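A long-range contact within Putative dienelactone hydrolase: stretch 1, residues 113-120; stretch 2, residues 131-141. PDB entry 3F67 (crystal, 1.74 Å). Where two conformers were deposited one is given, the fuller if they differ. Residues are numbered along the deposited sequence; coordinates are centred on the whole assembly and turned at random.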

ATOM      1  N   ASP A 113      -6.434 -14.867  -8.309  1.00 12.82           N
ATOM      2  CA  ASP A 113      -7.740 -14.695  -8.960  1.00 14.06           C
ATOM      3  C   ASP A 113      -7.911 -13.212  -9.348  1.00 13.99           C
ATOM      4  O   ASP A 113      -7.944 -12.335  -8.484  1.00 13.26           O
ATOM      5  CB  ASP A 113      -8.831 -15.090  -7.943  1.00 14.26           C
ATOM      6  CG  ASP A 113     -10.248 -15.164  -8.550  1.00 16.70           C
ATOM      7  OD1 ASP A 113     -10.538 -14.451  -9.548  1.00 16.78           O
ATOM      8  OD2 ASP A 113     -11.067 -15.950  -7.997  1.00 17.91           O
ATOM      9  N   ALA A 114      -8.021 -12.972 -10.659  1.00 14.92           N
ATOM     10  CA  ALA A 114      -8.216 -11.617 -11.209  1.00 15.90           C
ATOM     11  C   ALA A 114      -9.421 -10.913 -10.620  1.00 15.10           C
ATOM     12  O   ALA A 114      -9.415  -9.676 -10.558  1.00 17.14           O
ATOM     13  CB  ALA A 114      -8.344 -11.666 -12.695  1.00 16.26           C
ATOM     14  N   HIS A 115     -10.400 -11.680 -10.140  1.00 14.29           N
ATOM     15  CA  HIS A 115     -11.626 -11.107  -9.601  1.00 14.70           C
ATOM     16  C   HIS A 115     -11.559 -10.825  -8.106  1.00 14.86           C
ATOM     17  O   HIS A 115     -12.571 -10.450  -7.498  1.00 15.39           O
ATOM     18  CB  HIS A 115     -12.833 -11.994  -9.944  1.00 16.17           C
ATOM     19  CG  HIS A 115     -13.086 -12.080 -11.420  1.00 22.06           C
ATOM     20  ND1 HIS A 115     -13.425 -10.983 -12.183  1.00 28.27           N
ATOM     21  CD2 HIS A 115     -13.071 -13.140 -12.270  1.00 28.42           C
ATOM     22  CE1 HIS A 115     -13.604 -11.359 -13.443  1.00 29.66           C
ATOM     23  NE2 HIS A 115     -13.395 -12.661 -13.522  1.00 29.59           N
ATOM     24  N   ARG A 116     -10.369 -10.999  -7.521  1.00 14.45           N
ATOM     25  CA  ARG A 116     -10.212 -10.857  -6.052  1.00 13.45           C
ATOM     26  C   ARG A 116      -8.952 -10.046  -5.763  1.00 13.18           C
ATOM     27  O   ARG A 116      -8.080 -10.408  -4.944  1.00 14.20           O
ATOM     28  CB  ARG A 116     -10.153 -12.254  -5.388  1.00 13.01           C
ATOM     29  CG  ARG A 116     -11.360 -13.119  -5.774  1.00 13.66           C
ATOM     30  CD  ARG A 116     -11.308 -14.495  -5.069  1.00 14.18           C
ATOM     31  NE  ARG A 116     -11.413 -14.331  -3.593  1.00 15.87           N
ATOM     32  CZ  ARG A 116     -11.218 -15.331  -2.728  1.00 15.90           C
ATOM     33  NH1 ARG A 116     -10.896 -16.550  -3.170  1.00 17.16           N
ATOM     34  NH2 ARG A 116     -11.347 -15.113  -1.401  1.00 16.74           N
ATOM     35  N   LEU A 117      -8.887  -8.880  -6.393  1.00 14.22           N
ATOM     36  CA  LEU A 117      -7.707  -8.019  -6.219  1.00 13.57           C
ATOM     37  C   LEU A 117      -7.884  -7.037  -5.088  1.00 13.65           C
ATOM     38  O   LEU A 117      -8.866  -6.290  -5.044  1.00 14.44           O
ATOM     39  CB  LEU A 117      -7.433  -7.217  -7.507  1.00 13.30           C
ATOM     40  CG  LEU A 117      -6.128  -6.405  -7.572  1.00 14.33           C
ATOM     41  CD1 LEU A 117      -4.839  -7.272  -7.595  1.00 15.80           C
ATOM     42  CD2 LEU A 117      -6.185  -5.432  -8.818  1.00 13.90           C
ATOM     43  N   LEU A 118      -6.873  -7.003  -4.224  1.00 12.95           N
ATOM     44  CA  LEU A 118      -6.888  -6.159  -2.992  1.00 12.78           C
ATOM     45  C   LEU A 118      -5.541  -5.438  -2.911  1.00 13.70           C
ATOM     46  O   LEU A 118      -4.549  -5.881  -3.526  1.00 14.52           O
ATOM     47  CB  LEU A 118      -7.061  -7.054  -1.772  1.00 12.06           C
ATOM     48  CG  LEU A 118      -8.301  -7.941  -1.767  1.00 13.99           C
ATOM     49  CD1 LEU A 118      -8.167  -9.015  -0.693  1.00 14.58           C
ATOM     50  CD2 LEU A 118      -9.568  -7.102  -1.574  1.00 14.56           C
ATOM     51  N   ILE A 119      -5.453  -4.351  -2.130  1.00 13.78           N
ATOM     52  CA  ILE A 119      -4.164  -3.701  -1.975  1.00 13.13           C
ATOM     53  C   ILE A 119      -4.059  -3.096  -0.578  1.00 13.76           C
ATOM     54  O   ILE A 119      -5.056  -2.608  -0.015  1.00 13.06           O
ATOM     55  CB  ILE A 119      -3.970  -2.613  -3.062  1.00 14.09           C
ATOM     56  CG1 ILE A 119      -2.577  -2.004  -3.004  1.00 14.30           C
ATOM     57  CG2 ILE A 119      -5.096  -1.530  -2.999  1.00 13.98           C
ATOM     58  CD1 ILE A 119      -2.282  -1.079  -4.289  1.00 15.17           C
ATOM     59  N   THR A 120      -2.862  -3.135  -0.018  1.00 13.87           N
ATOM     60  CA  THR A 120      -2.590  -2.393   1.215  1.00 14.02           C
ATOM     61  C   THR A 120      -1.212  -1.742   1.092  1.00 14.30           C
ATOM     62  O   THR A 120      -0.327  -2.252   0.389  1.00 16.27           O
ATOM     63  CB  THR A 120      -2.693  -3.312   2.463  1.00 15.01           C
ATOM     64  OG1 THR A 120      -2.726  -2.496   3.644  1.00 13.63           O
ATOM     65  CG2 THR A 120      -1.521  -4.341   2.556  1.00 15.66           C
ATOM     66  N   LEU A 131      -4.520   6.433  -4.248  1.00 14.42           N
ATOM     67  CA  LEU A 131      -4.488   6.723  -5.687  1.00 14.09           C
ATOM     68  C   LEU A 131      -4.907   5.507  -6.522  1.00 14.70           C
ATOM     69  O   LEU A 131      -5.627   5.650  -7.540  1.00 14.80           O
ATOM     70  CB  LEU A 131      -3.111   7.214  -6.140  1.00 15.25           C
ATOM     71  CG  LEU A 131      -2.575   8.504  -5.480  1.00 17.11           C
ATOM     72  CD1 LEU A 131      -1.242   8.953  -6.145  1.00 19.63           C
ATOM     73  CD2 LEU A 131      -3.564   9.611  -5.421  1.00 22.72           C
ATOM     74  N   TYR A 132      -4.377   4.324  -6.161  1.00 13.81           N
ATOM     75  CA  TYR A 132      -4.662   3.113  -6.937  1.00 14.23           C
ATOM     76  C   TYR A 132      -6.150   2.748  -6.874  1.00 14.36           C
ATOM     77  O   TYR A 132      -6.737   2.263  -7.882  1.00 15.28           O
ATOM     78  CB  TYR A 132      -3.803   1.917  -6.435  1.00 13.39           C
ATOM     79  CG  TYR A 132      -3.767   0.820  -7.473  1.00 13.18           C
ATOM     80  CD1 TYR A 132      -3.174   1.037  -8.716  1.00 14.50           C
ATOM     81  CD2 TYR A 132      -4.382  -0.400  -7.218  1.00 14.17           C
ATOM     82  CE1 TYR A 132      -3.182   0.062  -9.693  1.00 13.90           C
ATOM     83  CE2 TYR A 132      -4.390  -1.421  -8.198  1.00 15.23           C
ATOM     84  CZ  TYR A 132      -3.779  -1.173  -9.416  1.00 16.59           C
ATOM     85  OH  TYR A 132      -3.779  -2.137 -10.396  1.00 18.02           O
ATOM     86  N   ALA A 133      -6.782   3.015  -5.723  1.00 13.76           N
ATOM     87  CA  ALA A 133      -8.211   2.777  -5.595  1.00 15.00           C
ATOM     88  C   ALA A 133      -9.060   3.661  -6.531  1.00 16.09           C
ATOM     89  O   ALA A 133     -10.168   3.269  -6.883  1.00 16.68           O
ATOM     90  CB  ALA A 133      -8.688   2.930  -4.100  1.00 15.48           C
ATOM     91  N   ALA A 134      -8.521   4.800  -6.979  1.00 15.28           N
ATOM     92  CA  ALA A 134      -9.201   5.625  -7.990  1.00 16.94           C
ATOM     93  C   ALA A 134      -8.691   5.328  -9.404  1.00 17.56           C
ATOM     94  O   ALA A 134      -9.102   5.979 -10.380  1.00 19.69           O
ATOM     95  CB  ALA A 134      -8.994   7.102  -7.685  1.00 17.35           C
ATOM     96  N   HIS A 135      -7.772   4.383  -9.528  1.00 14.98           N
ATOM     97  CA  HIS A 135      -7.166   4.100 -10.839  1.00 15.24           C
ATOM     98  C   HIS A 135      -7.686   2.815 -11.488  1.00 16.05           C
ATOM     99  O   HIS A 135      -7.987   2.791 -12.687  1.00 15.74           O
ATOM    100  CB  HIS A 135      -5.645   4.049 -10.668  1.00 15.12           C
ATOM    101  CG  HIS A 135      -4.906   3.556 -11.878  1.00 15.58           C
ATOM    102  ND1 HIS A 135      -4.564   4.382 -12.934  1.00 17.03           N
ATOM    103  CD2 HIS A 135      -4.433   2.323 -12.189  1.00 15.52           C
ATOM    104  CE1 HIS A 135      -3.916   3.674 -13.850  1.00 18.70           C
ATOM    105  NE2 HIS A 135      -3.805   2.428 -13.411  1.00 15.89           N
ATOM    106  N   ASN A 136      -7.746   1.739 -10.705  1.00 16.28           N
ATOM    107  CA  ASN A 136      -8.062   0.398 -11.246  1.00 16.15           C
ATOM    108  C   ASN A 136      -9.498   0.036 -10.909  1.00 17.40           C
ATOM    109  O   ASN A 136      -9.799  -0.273  -9.764  1.00 17.20           O
ATOM    110  CB  ASN A 136      -7.071  -0.696 -10.714  1.00 15.69           C
ATOM    111  CG  ASN A 136      -7.341  -2.070 -11.338  1.00 17.67           C
ATOM    112  OD1 ASN A 136      -8.369  -2.245 -11.998  1.00 17.35           O
ATOM    113  ND2 ASN A 136      -6.396  -3.033 -11.178  1.00 16.06           N
ATOM    114  N   PRO A 137     -10.391   0.039 -11.914  1.00 17.93           N
ATOM    115  CA  PRO A 137     -11.808  -0.214 -11.602  1.00 19.12           C
ATOM    116  C   PRO A 137     -12.080  -1.663 -11.135  1.00 18.87           C
ATOM    117  O   PRO A 137     -13.154  -1.931 -10.580  1.00 18.75           O
ATOM    118  CB  PRO A 137     -12.528   0.057 -12.931  1.00 18.71           C
ATOM    119  CG  PRO A 137     -11.528  -0.078 -13.957  1.00 21.16           C
ATOM    120  CD  PRO A 137     -10.173   0.255 -13.353  1.00 19.17           C
ATOM    121  N   GLN A 138     -11.121  -2.554 -11.388  0.50 18.01           N
ATOM    122  CA  GLN A 138     -11.215  -3.983 -11.028  0.50 18.29           C
ATOM    123  C   GLN A 138     -10.911  -4.184  -9.535  0.50 16.91           C
ATOM    124  O   GLN A 138     -11.277  -5.203  -8.967  0.50 15.55           O
ATOM    125  CB  GLN A 138     -10.240  -4.854 -11.860  0.50 18.83           C
ATOM    126  CG  GLN A 138     -10.643  -5.287 -13.314  0.50 22.90           C
ATOM    127  CD  GLN A 138      -9.583  -6.204 -14.007  0.50 25.87           C
ATOM    128  OE1 GLN A 138      -9.500  -7.413 -13.749  0.50 25.83           O
ATOM    129  NE2 GLN A 138      -8.787  -5.622 -14.899  0.50 27.42           N
ATOM    130  N   LEU A 139     -10.253  -3.211  -8.899  1.00 15.76           N
ATOM    131  CA  LEU A 139      -9.811  -3.374  -7.501  1.00 15.70           C
ATOM    132  C   LEU A 139     -11.036  -3.600  -6.598  1.00 15.34           C
ATOM    133  O   LEU A 139     -12.034  -2.907  -6.739  1.00 15.24           O
ATOM    134  CB  LEU A 139      -9.013  -2.139  -7.061  1.00 16.24           C
ATOM    135  CG  LEU A 139      -8.500  -2.245  -5.605  1.00 13.72           C
ATOM    136  CD1 LEU A 139      -7.329  -3.224  -5.504  1.00 15.00           C
ATOM    137  CD2 LEU A 139      -8.089  -0.791  -5.183  1.00 15.97           C
ATOM    138  N   LYS A 140     -10.980  -4.573  -5.683  1.00 14.31           N
ATOM    139  CA  LYS A 140     -12.135  -4.854  -4.825  1.00 13.51           C
ATOM    140  C   LYS A 140     -12.127  -4.089  -3.507  1.00 14.13           C
ATOM    141  O   LYS A 140     -13.196  -3.727  -3.010  1.00 13.71           O
ATOM    142  CB  LYS A 140     -12.211  -6.353  -4.510  1.00 14.34           C
ATOM    143  CG  LYS A 140     -12.516  -7.185  -5.780  1.00 14.07           C
ATOM    144  CD  LYS A 140     -13.912  -6.812  -6.324  1.00 16.79           C
ATOM    145  CE  LYS A 140     -14.364  -7.781  -7.412  1.00 18.75           C
ATOM    146  NZ  LYS A 140     -13.605  -7.557  -8.671  1.00 18.87           N
ATOM    147  N   ALA A 141     -10.945  -3.856  -2.943  1.00 13.82           N
ATOM    148  CA  ALA A 141     -10.864  -3.089  -1.702  1.00 14.02           C
ATOM    149  C   ALA A 141      -9.435  -2.684  -1.420  1.00 14.06           C
ATOM    150  O   ALA A 141      -8.483  -3.245  -2.021  1.00 14.24           O
ATOM    151  CB  ALA A 141     -11.418  -3.929  -0.516  1.00 13.96           C
TER
HETATM  152  O   HOH W   1     -10.604  -7.951  -8.740  1.00 14.95           O
HETATM  153  O   HOH W   2      -7.343  -7.912 -11.406  1.00 20.75           O
HETATM  154  O   HOH W   3     -15.017  -9.089 -10.512  1.00 33.29           O

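The most unusual feature of this contact is a single water with four partners that fills the gap where the two backbones diverge. Water 1 donates to Ala114 O (2.8 Å from the water O) and to Gln138 O (2.8 Å), and accepts from Leu117 N (3.1 Å) and Lys140 NZ (3.0 Å). Two donations and two acceptances use its full hydrogen-bonding capacity, two partners coming from each stretch.

Beyond the water the chains meet directly. Lys140 N donates to Leu117 O at 2.8 Å with an N-H...O angle of 165°, a short and nearly straight bond. Ile119 N donates to Ala141 O at 3.2 Å and 143°, a longer and more bent one. Leu118, between the two bonded positions of its strand, adds a CA-H...O contact from its CA to Ala141 O (3.5 Å, 141° at the hydrogen). Ala141 N has no partner in the model, although the contact buries it.

Both chains approach this pairing through type I turns. In the first, Arg116 N bonds back to Asp113 O (2.9 Å), while Asp113 OD1 accepts from His115 N (2.8 Å). In the second, Leu139 N bonds to Asn136 O (3.1 Å), and Asn136 OD1 accepts from Gln138 N (2.8 Å). Asn136 ND2 also donates to Tyr132 OH (2.9 Å, 153°), tying the turn to the end of the tyrosine side chain.

Apolar packing joins the strand to the Tyr132 ring and to the chain that follows the helix. The leucine and isoleucine methyls, with no polar bonds to make, gain by burying surface against one another and the ring. Leu117, which loses the most surface to the other stretch, places CG 4.0 Å from Leu139 CD1; its CD2 sits at the edge of the Tyr132 ring, 4.4 Å from Tyr132 CE2, and makes a van der Waals contact with Asn136 ND2 (3.4 Å). Ile119 points toward the second stretch and uses both of its methyls: CG2 is 3.8 Å from Leu139 CD1, and CD1 is 3.7 Å from Tyr132 CD2. Leu118 packs separately with Ala141, Leu118 CD2 lying 3.8 Å from Ala141 CB.

Lys140 joins these apolar contacts to the solvated margin. Its chain bends at chi1 and chi2, both m, and CE comes within 3.2 Å of His115 O. Besides water 1, its NZ donates to water 3 (2.8 Å), whose oxygen lies 3.0 Å from His115 ND1, and makes a weak bond to Gln138 O (3.3 Å). Water 2 donates to Ala114 O (2.9 Å) and Gln138 OE1 (3.2 Å).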